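Local structure of flavin-nucleotide-binding protein (Mycobacterium smegmatis, 4YBN) at residues K17-S21 and R22-D26; P68-R71 and A72-E75; L154-D158 and D159-L163. The protein binds FAD and heme in a split-beta-barrel fold and is probably an oxidoreductase related to the pyridoxamine 5'-phosphate oxidases. One frame throughout, in Å; residues are numbered along the deposited sequence.

Interaction 1. Residues K17-S21 and R22-D26. With HEM (protoporphyrin IX containing Fe), chain G.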
# COMPACT_ATOMS: atom_id res chain seq x y z
N LYS A 17 -10.29 12.25 -12.27
CA LYS A 17 -10.16 11.41 -11.09
C LYS A 17 -9.59 12.13 -9.85
O LYS A 17 -9.62 11.57 -8.74
CB LYS A 17 -9.30 10.21 -11.42
CG LYS A 17 -10.02 9.21 -12.30
CD LYS A 17 -9.04 8.22 -12.88
CE LYS A 17 -9.77 7.21 -13.74
NZ LYS A 17 -8.93 5.98 -13.81
N GLN A 18 -9.06 13.35 -10.03
CA GLN A 18 -8.57 14.16 -8.90
C GLN A 18 -9.76 14.66 -8.12
O GLN A 18 -10.75 15.06 -8.73
CB GLN A 18 -7.76 15.32 -9.37
CG GLN A 18 -7.17 16.12 -8.21
CD GLN A 18 -5.80 16.73 -8.54
OE1 GLN A 18 -5.44 16.94 -9.72
NE2 GLN A 18 -5.01 17.00 -7.49
N SER A 19 -9.69 14.56 -6.79
CA SER A 19 -10.71 15.15 -5.89
C SER A 19 -10.09 16.18 -4.96
O SER A 19 -9.07 15.92 -4.38
CB SER A 19 -11.36 14.07 -5.05
OG SER A 19 -12.09 14.68 -3.97
N THR A 20 -10.73 17.33 -4.79
CA THR A 20 -10.29 18.31 -3.80
C THR A 20 -11.07 18.24 -2.47
O THR A 20 -10.98 19.13 -1.65
CB THR A 20 -10.48 19.73 -4.35
OG1 THR A 20 -11.85 19.87 -4.73
CG2 THR A 20 -9.53 19.96 -5.57
N SER A 21 -11.85 17.20 -2.25
CA SER A 21 -12.55 17.11 -1.00
C SER A 21 -11.64 16.63 0.17
O SER A 21 -11.15 15.48 0.17
CB SER A 21 -13.74 16.21 -1.13
OG SER A 21 -14.30 15.95 0.15
N ARG A 22 -11.48 17.50 1.16
CA ARG A 22 -10.78 17.18 2.39
C ARG A 22 -11.50 16.09 3.14
O ARG A 22 -10.90 15.27 3.87
CB ARG A 22 -10.66 18.46 3.25
CG ARG A 22 -10.06 18.24 4.61
CD ARG A 22 -8.62 17.72 4.55
NE ARG A 22 -8.31 17.11 5.85
CZ ARG A 22 -7.77 17.77 6.89
NH1 ARG A 22 -7.61 17.11 8.05
NH2 ARG A 22 -7.37 19.05 6.77
N GLU A 23 -12.82 16.09 3.04
CA GLU A 23 -13.57 15.06 3.70
C GLU A 23 -13.26 13.67 3.13
O GLU A 23 -13.18 12.70 3.87
CB GLU A 23 -15.04 15.39 3.64
CG GLU A 23 -15.95 14.47 4.40
CD GLU A 23 -17.42 14.75 4.05
OE1 GLU A 23 -17.68 15.85 3.52
OE2 GLU A 23 -18.30 13.88 4.26
N ARG A 24 -13.10 13.59 1.83
CA ARG A 24 -12.71 12.31 1.20
C ARG A 24 -11.30 11.92 1.57
O ARG A 24 -11.01 10.76 1.75
CB ARG A 24 -12.81 12.41 -0.33
CG ARG A 24 -14.26 12.60 -0.81
CD ARG A 24 -14.41 12.26 -2.31
NE ARG A 24 -15.81 12.34 -2.74
CZ ARG A 24 -16.67 11.31 -2.83
NH1 ARG A 24 -16.29 10.07 -2.54
NH2 ARG A 24 -17.93 11.53 -3.23
N LEU A 25 -10.43 12.91 1.65
CA LEU A 25 -9.11 12.68 2.18
C LEU A 25 -9.07 12.07 3.56
O LEU A 25 -8.42 11.05 3.78
CB LEU A 25 -8.27 13.92 2.11
CG LEU A 25 -6.88 13.74 2.73
CD1 LEU A 25 -5.99 12.91 1.83
CD2 LEU A 25 -6.27 15.06 3.07
N ASP A 26 -9.82 12.65 4.50
CA ASP A 26 -9.89 12.09 5.83
C ASP A 26 -10.45 10.70 5.86
O ASP A 26 -9.99 9.85 6.65
CB ASP A 26 -10.74 13.03 6.76
CG ASP A 26 -10.05 14.33 7.04
OD1 ASP A 26 -8.87 14.43 6.73
OD2 ASP A 26 -10.68 15.27 7.59
CHA HEM G . -3.17 3.49 -17.34
CHB HEM G . -4.02 -0.71 -15.14
CHC HEM G . -3.21 -3.08 -19.27
CHD HEM G . -2.02 1.07 -21.43
C1A HEM G . -3.49 2.56 -16.39
C2A HEM G . -3.84 2.84 -15.05
C3A HEM G . -4.04 1.63 -14.42
C4A HEM G . -3.85 0.63 -15.40
CMA HEM G . -4.40 1.32 -12.98
CAA HEM G . -3.87 4.22 -14.41
CBA HEM G . -5.15 5.02 -14.69
CGA HEM G . -5.25 6.23 -13.77
O1A HEM G . -6.19 6.28 -12.95
O2A HEM G . -4.39 7.15 -13.81
C1B HEM G . -3.91 -1.74 -16.09
C2B HEM G . -4.23 -3.10 -15.80
C3B HEM G . -4.01 -3.80 -16.93
C4B HEM G . -3.54 -2.81 -17.96
CMB HEM G . -4.75 -3.72 -14.50
CAB HEM G . -4.32 -5.22 -16.95
CBB HEM G . -4.42 -5.91 -18.04
C1C HEM G . -2.78 -2.16 -20.25
C2C HEM G . -2.23 -2.49 -21.52
C3C HEM G . -1.89 -1.29 -22.16
C4C HEM G . -2.23 -0.25 -21.25
CMC HEM G . -2.11 -3.87 -22.05
CAC HEM G . -1.41 -1.09 -23.54
CBC HEM G . -1.55 -2.01 -24.51
C1D HEM G . -2.26 2.03 -20.46
C2D HEM G . -2.15 3.44 -20.78
C3D HEM G . -2.48 4.11 -19.65
C4D HEM G . -2.79 3.10 -18.64
CMD HEM G . -1.74 4.04 -22.09
CAD HEM G . -2.51 5.61 -19.43
CBD HEM G . -3.93 6.14 -19.15
CGD HEM G . -4.00 7.62 -19.48
O1D HEM G . -4.68 8.03 -20.46
O2D HEM G . -3.39 8.47 -18.76
NA HEM G . -3.48 1.20 -16.58
NB HEM G . -3.53 -1.61 -17.36
NC HEM G . -2.68 -0.81 -20.09
ND HEM G . -2.66 1.86 -19.18
FE HEM G . -3.00 0.21 -18.29
O HOH W 1 -12.40 20.25 0.91
O HOH W 2 -5.27 0.61 -18.64
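Ser21 is the N-cap of helix 22-29, and its hydroxyl supplies the acceptor that a preceding turn of helix would have given a first-turn amide. With OG anti to the backbone N (chi1 171°), the oxygen is turned toward the start of the helix, where it accepts from Arg24 N at 3.1 Å in a fairly straight bond (159° at the hydrogen). The same residue begins the helical backbone pattern, for Ser21 O receives Leu25 N at 3.1 Å. Two residues earlier Ser19 forms an ST turn: its OG accepts from Ser21 N at 3.1 Å, a bond that holds the amide of the capping residue. The aliphatic part of Arg24 lies back along this loop, its CG 3.5 Å from Ser21 OG and its CD beside Ser19 OG. A water links Thr20 O to Arg22 N, the first amide of the helix. Farther along, Arg22 bends at chi2 and grips a single oxygen of Asp26 side-on: Asp26 OD1 lies in the guanidinium plane, met by Arg22 NE at 2.9 Å and by NH1, and NH1 also forms a salt bridge with Asp57. At the other end of the loop Lys17 reaches out as an extended chain to the heme, NZ donating to propionate oxygen O1A at 2.9 Å and also bonding Ser166. The loop runs beside strand 161-166, with backbone bonds to Leu163 and Leu165, and Leu25 turns its side chain onto Trp161 of that strand.

Interaction 2. Residues P68-R71 and A72-E75. With FAD (flavin-adenine dinucleotide), chain H.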
# COMPACT_ATOMS: atom_id res chain seq x y z
N PRO A 68 17.43 5.04 11.58
CA PRO A 68 18.05 6.11 10.79
C PRO A 68 17.10 6.83 9.92
O PRO A 68 17.26 8.01 9.72
CB PRO A 68 19.08 5.38 9.93
CG PRO A 68 19.41 4.16 10.70
CD PRO A 68 18.13 3.76 11.39
N TRP A 69 16.07 6.13 9.45
CA TRP A 69 15.04 6.71 8.64
C TRP A 69 14.24 7.73 9.38
O TRP A 69 14.06 8.87 8.93
CB TRP A 69 14.09 5.60 8.28
CG TRP A 69 14.50 4.90 7.20
CD1 TRP A 69 15.41 5.29 6.25
CD2 TRP A 69 13.98 3.65 6.80
NE1 TRP A 69 15.49 4.33 5.28
CE2 TRP A 69 14.63 3.31 5.58
CE3 TRP A 69 13.03 2.77 7.33
CZ2 TRP A 69 14.37 2.14 4.91
CZ3 TRP A 69 12.78 1.58 6.65
CH2 TRP A 69 13.44 1.29 5.44
N LEU A 70 13.78 7.34 10.54
CA LEU A 70 13.01 8.30 11.37
C LEU A 70 13.87 9.47 11.81
O LEU A 70 13.39 10.61 11.82
CB LEU A 70 12.34 7.60 12.55
CG LEU A 70 11.29 6.58 12.10
CD1 LEU A 70 10.81 5.91 13.36
CD2 LEU A 70 10.11 7.22 11.38
N ARG A 71 15.13 9.21 12.16
CA ARG A 71 16.07 10.30 12.49
C ARG A 71 16.24 11.30 11.36
O ARG A 71 16.34 12.48 11.59
CB ARG A 71 17.47 9.79 12.87
CG ARG A 71 17.61 9.33 14.30
CD ARG A 71 19.06 8.90 14.54
NE ARG A 71 19.16 8.20 15.81
CZ ARG A 71 20.31 7.82 16.36
NH1 ARG A 71 21.46 8.06 15.74
NH2 ARG A 71 20.30 7.20 17.54
N ALA A 72 16.26 10.82 10.15
CA ALA A 72 16.41 11.67 8.98
C ALA A 72 15.24 12.59 8.86
O ALA A 72 15.37 13.78 8.67
CB ALA A 72 16.59 10.82 7.73
N LEU A 73 14.04 12.07 9.12
CA LEU A 73 12.88 12.89 9.10
C LEU A 73 12.83 13.87 10.27
O LEU A 73 12.41 14.99 10.11
CB LEU A 73 11.63 12.02 9.18
CG LEU A 73 11.36 11.11 7.95
CD1 LEU A 73 10.20 10.19 8.32
CD2 LEU A 73 10.98 11.96 6.77
N ALA A 74 13.25 13.42 11.44
CA ALA A 74 13.29 14.27 12.61
C ALA A 74 14.27 15.47 12.39
O ALA A 74 14.01 16.59 12.78
CB ALA A 74 13.79 13.50 13.77
N GLU A 75 15.31 15.22 11.62
CA GLU A 75 16.33 16.25 11.29
C GLU A 75 15.89 17.14 10.14
O GLU A 75 16.62 18.05 9.75
CB GLU A 75 17.64 15.57 10.98
CG GLU A 75 18.25 14.98 12.26
CD GLU A 75 19.46 14.04 12.04
OE1 GLU A 75 20.00 13.88 10.92
OE2 GLU A 75 19.88 13.37 13.01
PA FAD H . 17.29 1.82 7.65
O1A FAD H . 18.52 1.40 8.42
O2A FAD H . 16.94 3.29 7.61
O5B FAD H . 17.41 1.34 6.11
C5B FAD H . 18.46 0.51 5.59
C4B FAD H . 17.92 -0.38 4.46
O4B FAD H . 17.27 -1.56 4.99
C3B FAD H . 16.84 0.26 3.58
O3B FAD H . 17.26 1.18 2.57
C2B FAD H . 16.17 -0.93 2.97
O2B FAD H . 16.92 -1.25 1.81
C1B FAD H . 16.23 -1.98 4.10
N9A FAD H . 14.88 -1.97 4.76
C8A FAD H . 14.59 -1.38 5.94
N7A FAD H . 13.27 -1.51 6.24
C5A FAD H . 12.68 -2.18 5.23
C6A FAD H . 11.31 -2.64 4.93
N6A FAD H . 10.33 -2.37 5.83
N1A FAD H . 11.15 -3.32 3.75
C2A FAD H . 12.15 -3.61 2.88
N3A FAD H . 13.39 -3.21 3.11
C4A FAD H . 13.74 -2.49 4.24
N1 FAD H . 8.46 1.16 11.86
C2 FAD H . 8.28 1.97 12.94
O2 FAD H . 9.34 2.40 13.46
N3 FAD H . 7.04 2.28 13.44
C4 FAD H . 5.90 1.84 12.85
O4 FAD H . 4.74 2.09 13.21
C4X FAD H . 6.03 0.95 11.66
N5 FAD H . 4.93 0.45 11.05
C5X FAD H . 5.06 -0.37 9.96
C6 FAD H . 3.93 -0.86 9.32
C7 FAD H . 4.03 -1.68 8.21
C7M FAD H . 2.78 -2.20 7.55
C8 FAD H . 5.37 -2.04 7.70
C8M FAD H . 5.56 -2.89 6.48
C9 FAD H . 6.49 -1.55 8.32
C9A FAD H . 6.40 -0.72 9.43
N10 FAD H . 7.57 -0.20 10.05
C10 FAD H . 7.41 0.62 11.19
C1' FAD H . 8.91 -0.59 9.58
C2' FAD H . 9.71 0.39 8.76
O2' FAD H . 9.62 0.01 7.38
C3' FAD H . 11.19 0.29 9.22
O3' FAD H . 11.65 -1.10 9.17
C4' FAD H . 11.51 1.00 10.56
O4' FAD H . 11.15 2.40 10.54
C5' FAD H . 13.01 0.94 10.90
O5' FAD H . 13.80 1.24 9.74
P FAD H . 15.42 1.37 9.76
O1P FAD H . 15.97 0.29 10.66
O2P FAD H . 15.68 2.85 10.05
O3P FAD H . 15.99 1.04 8.26
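The indole of Trp69 has the FAD diphosphate over one face: bridging oxygen O3P stands 3.4 Å above the ring plane, offset toward the rim, and O2A lies on the same side over the pyrrole part. The approach of O2A is so close that its exact distance is doubtful. Ribityl carbon C2' sits in the ring plane at the edge, and Phe48 also stacks with the indole. The backbone adds a long, weak bond, Trp69 N to O2P of FAD at 3.4 Å, although it is nearly straight (174°). Trp69 stands in the first turn of helix 68-74, whose N-terminus faces the diphosphate and probably favours its negative charge. From here ordinary helical bonds carry the chain on: Leu73 N meets Trp69 O at 3.2 Å, and Ala74 N meets Leu70 O at 2.8 Å. Leu70 and Leu73 share the buried side, CD2 of Leu70 being 4.3 Å from CD1 of Leu73, and both press on Leu152 of strand 149-155. The other branch of Leu70, CD1, comes 3.8 Å from the flavin carbonyl oxygen O2. On the exposed side Glu75 folds its CG against Arg71 O, 3.2 Å away, yet its carboxylate does not pair with Arg71: OE2 of Glu75 stays 5.9 Å from NE of Arg71, which donates instead to Thr65 O.

Interaction 3. Residues L154-D158 and D159-L163; sequences LAIGD and DNWSL. With FAD (flavin-adenine dinucleotide), chain K.
Two carbonyls hold the amide nitrogen of Asn160: ND2 donates to Ala155 O at 2.9 Å and also to Phe108 O on strand 99-108. The other end of the same amide works in the opposite sense, OD1 accepting from Gly157 N at 3.0 Å (152° at the hydrogen). With donor and acceptor both engaged, the amide cannot easily flip or swing. CG of Asn160 lies between its backbone N and carbonyl carbon (chi1 67°), which folds the group back across the turn to the chain it came from. The turn joins strand 149-155 to strand 161-166, but the two do not pair with each other: the first lies between strands 58-64 and 110-113 of the curled antiparallel sheet, the second beside strand 99-108. The chain thus crosses from one part of the split barrel to another, and Asn160 clamps the crossing. Trp161 adds a second tie to Gly157. Its NE1 donates to Gly157 O at 2.9 Å, a weak bond bent to 128°, with that oxygen near the ring plane at the indole edge, while CD1 packs obliquely against Ile156 CG2 at 4.0 Å. A water lies over one indole face, offset toward the rim, 3.4 Å above the plane; it donates to Asp158 O at 2.6 Å and accepts from Trp161 N at 3.3 Å. Asp158 and Asp159 send their carboxylates outward at the exposed tip. One residue beyond Trp161, the buried Ser162 faces FAD: its OG accepts from ribose hydroxyl O2B at 2.6 Å and donates to adenine N3A, a bond modelled so short that its exact length is doubtful. The same FAD reaches across the dimer to Pro49 and His62 of the second subunit.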
# COMPACT_ATOMS: atom_id res chain seq x y z
N LEU A 154 3.22 15.36 10.49
CA LEU A 154 3.17 16.13 9.28
C LEU A 154 1.84 16.82 9.17
O LEU A 154 0.80 16.19 9.25
CB LEU A 154 3.36 15.16 8.10
CG LEU A 154 3.26 15.74 6.69
CD1 LEU A 154 4.52 16.56 6.46
CD2 LEU A 154 3.13 14.71 5.61
N ALA A 155 1.88 18.13 8.99
CA ALA A 155 0.70 18.98 8.88
C ALA A 155 -0.08 18.71 7.64
O ALA A 155 0.47 18.64 6.57
CB ALA A 155 1.10 20.48 8.92
N ILE A 156 -1.39 18.54 7.78
CA ILE A 156 -2.26 18.44 6.66
C ILE A 156 -2.89 19.82 6.47
O ILE A 156 -3.80 20.19 7.22
CB ILE A 156 -3.37 17.45 6.84
CG1 ILE A 156 -2.83 16.07 7.18
CG2 ILE A 156 -4.23 17.44 5.57
CD1 ILE A 156 -3.88 15.14 7.81
N GLY A 157 -2.42 20.52 5.45
CA GLY A 157 -2.83 21.90 5.25
C GLY A 157 -3.82 21.96 4.13
O GLY A 157 -4.51 20.97 3.87
N ASP A 158 -3.92 23.13 3.48
CA ASP A 158 -4.84 23.29 2.35
C ASP A 158 -4.20 22.93 1.03
O ASP A 158 -4.87 22.54 0.14
CB ASP A 158 -5.31 24.74 2.26
CG ASP A 158 -6.21 25.11 3.42
OD1 ASP A 158 -7.15 24.33 3.71
OD2 ASP A 158 -5.97 26.16 4.03
N ASP A 159 -2.89 23.10 0.92
CA ASP A 159 -2.26 23.08 -0.37
C ASP A 159 -1.23 21.93 -0.57
O ASP A 159 -0.62 21.82 -1.64
CB ASP A 159 -1.58 24.46 -0.61
CG ASP A 159 -2.61 25.64 -0.78
OD1 ASP A 159 -3.79 25.41 -1.12
OD2 ASP A 159 -2.24 26.82 -0.55
N ASN A 160 -1.01 21.10 0.44
CA ASN A 160 0.14 20.20 0.38
C ASN A 160 -0.23 18.76 0.12
O ASN A 160 0.58 17.85 0.42
CB ASN A 160 0.97 20.30 1.65
CG ASN A 160 0.23 19.76 2.89
OD1 ASN A 160 -0.92 19.92 2.98
ND2 ASN A 160 0.93 19.10 3.78
N TRP A 161 -1.39 18.54 -0.46
CA TRP A 161 -1.89 17.18 -0.65
C TRP A 161 -2.69 17.00 -1.93
O TRP A 161 -3.27 17.95 -2.47
CB TRP A 161 -2.71 16.73 0.58
CG TRP A 161 -3.92 17.54 0.91
CD1 TRP A 161 -4.00 18.58 1.79
CD2 TRP A 161 -5.24 17.38 0.36
NE1 TRP A 161 -5.29 19.08 1.82
CE2 TRP A 161 -6.07 18.34 0.98
CE3 TRP A 161 -5.80 16.49 -0.55
CZ2 TRP A 161 -7.41 18.49 0.65
CZ3 TRP A 161 -7.12 16.61 -0.86
CH2 TRP A 161 -7.93 17.62 -0.24
N SER A 162 -2.67 15.78 -2.47
CA SER A 162 -3.45 15.49 -3.64
C SER A 162 -4.22 14.16 -3.41
O SER A 162 -3.72 13.27 -2.71
CB SER A 162 -2.56 15.47 -4.87
OG SER A 162 -1.74 14.32 -4.85
N LEU A 163 -5.42 14.08 -3.92
CA LEU A 163 -6.23 12.87 -3.79
C LEU A 163 -6.70 12.41 -5.17
O LEU A 163 -7.30 13.18 -6.00
CB LEU A 163 -7.41 13.12 -2.84
CG LEU A 163 -8.34 11.93 -2.58
CD1 LEU A 163 -7.74 10.80 -1.80
CD2 LEU A 163 -9.57 12.44 -1.89
PA FAD K . 2.42 13.60 -12.41
O1A FAD K . 1.92 14.68 -13.33
O2A FAD K . 3.77 13.02 -12.71
O5B FAD K . 2.27 14.15 -10.86
C5B FAD K . 1.75 15.46 -10.55
C4B FAD K . 1.02 15.48 -9.20
O4B FAD K . -0.20 14.72 -9.31
C3B FAD K . 1.70 14.75 -8.04
O3B FAD K . 2.82 15.43 -7.44
C2B FAD K . 0.54 14.39 -7.10
O2B FAD K . 0.26 15.43 -6.18
C1B FAD K . -0.66 14.23 -8.05
N9A FAD K . -1.01 12.81 -8.14
C8A FAD K . -0.69 12.07 -9.23
N7A FAD K . -1.08 10.77 -9.04
C5A FAD K . -1.63 10.68 -7.82
C6A FAD K . -2.22 9.55 -7.05
N6A FAD K . -2.25 8.34 -7.65
N1A FAD K . -2.72 9.82 -5.80
C2A FAD K . -2.65 11.07 -5.25
N3A FAD K . -2.12 12.12 -5.93
C4A FAD K . -1.61 12.01 -7.21
N1 FAD K . -0.82 4.74 -13.20
C2 FAD K . -0.30 4.15 -14.32
O2 FAD K . 0.14 4.98 -15.15
N3 FAD K . -0.26 2.80 -14.50
C4 FAD K . -0.69 1.92 -13.51
O4 FAD K . -0.66 0.66 -13.53
C4X FAD K . -1.30 2.49 -12.29
N5 FAD K . -1.74 1.70 -11.28
C5X FAD K . -2.23 2.28 -10.15
C6 FAD K . -2.70 1.49 -9.15
C7 FAD K . -3.24 2.09 -8.02
C7M FAD K . -3.73 1.24 -6.90
C8 FAD K . -3.29 3.55 -7.85
C8M FAD K . -3.82 4.18 -6.58
C9 FAD K . -2.83 4.34 -8.86
C9A FAD K . -2.30 3.75 -10.00
N10 FAD K . -1.80 4.56 -11.02
C10 FAD K . -1.32 3.97 -12.19
C1' FAD K . -1.88 6.04 -10.92
C2' FAD K . -0.57 6.74 -10.71
O2' FAD K . -0.40 6.95 -9.31
C3' FAD K . -0.69 8.11 -11.38
O3' FAD K . -1.95 8.75 -10.99
C4' FAD K . -0.53 7.96 -12.92
O4' FAD K . 0.74 7.34 -13.26
C5' FAD K . -0.64 9.32 -13.59
O5' FAD K . 0.22 10.21 -12.90
P FAD K . 0.51 11.69 -13.46
O1P FAD K . -0.86 12.30 -13.59
O2P FAD K . 1.42 11.61 -14.63
O3P FAD K . 1.31 12.40 -12.28
O HOH W 3 -3.90 20.49 -1.20

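Overall arrangement
Along the chain the three contacts come in order, with helices 22-29 and 68-74 opening before the turn between strands 149-155 and 161-166. Interactions 1 and 3 are neighbours, their centres about 11 Å apart. They touch directly: Ser19 N lies 2.9 Å from Leu163 O, a probable hydrogen bond, and Arg24 packs on Leu163. Interaction 2 stands apart, its centre about 29 Å from that of interaction 1 and about 21 Å from that of interaction 3, though strand 149-155 both supports helix 68-74 and leads into the turn. Pro68, Trp69 and Leu70 meet one FAD and Ser162 another, so each flavin site draws on both subunits of the dimer.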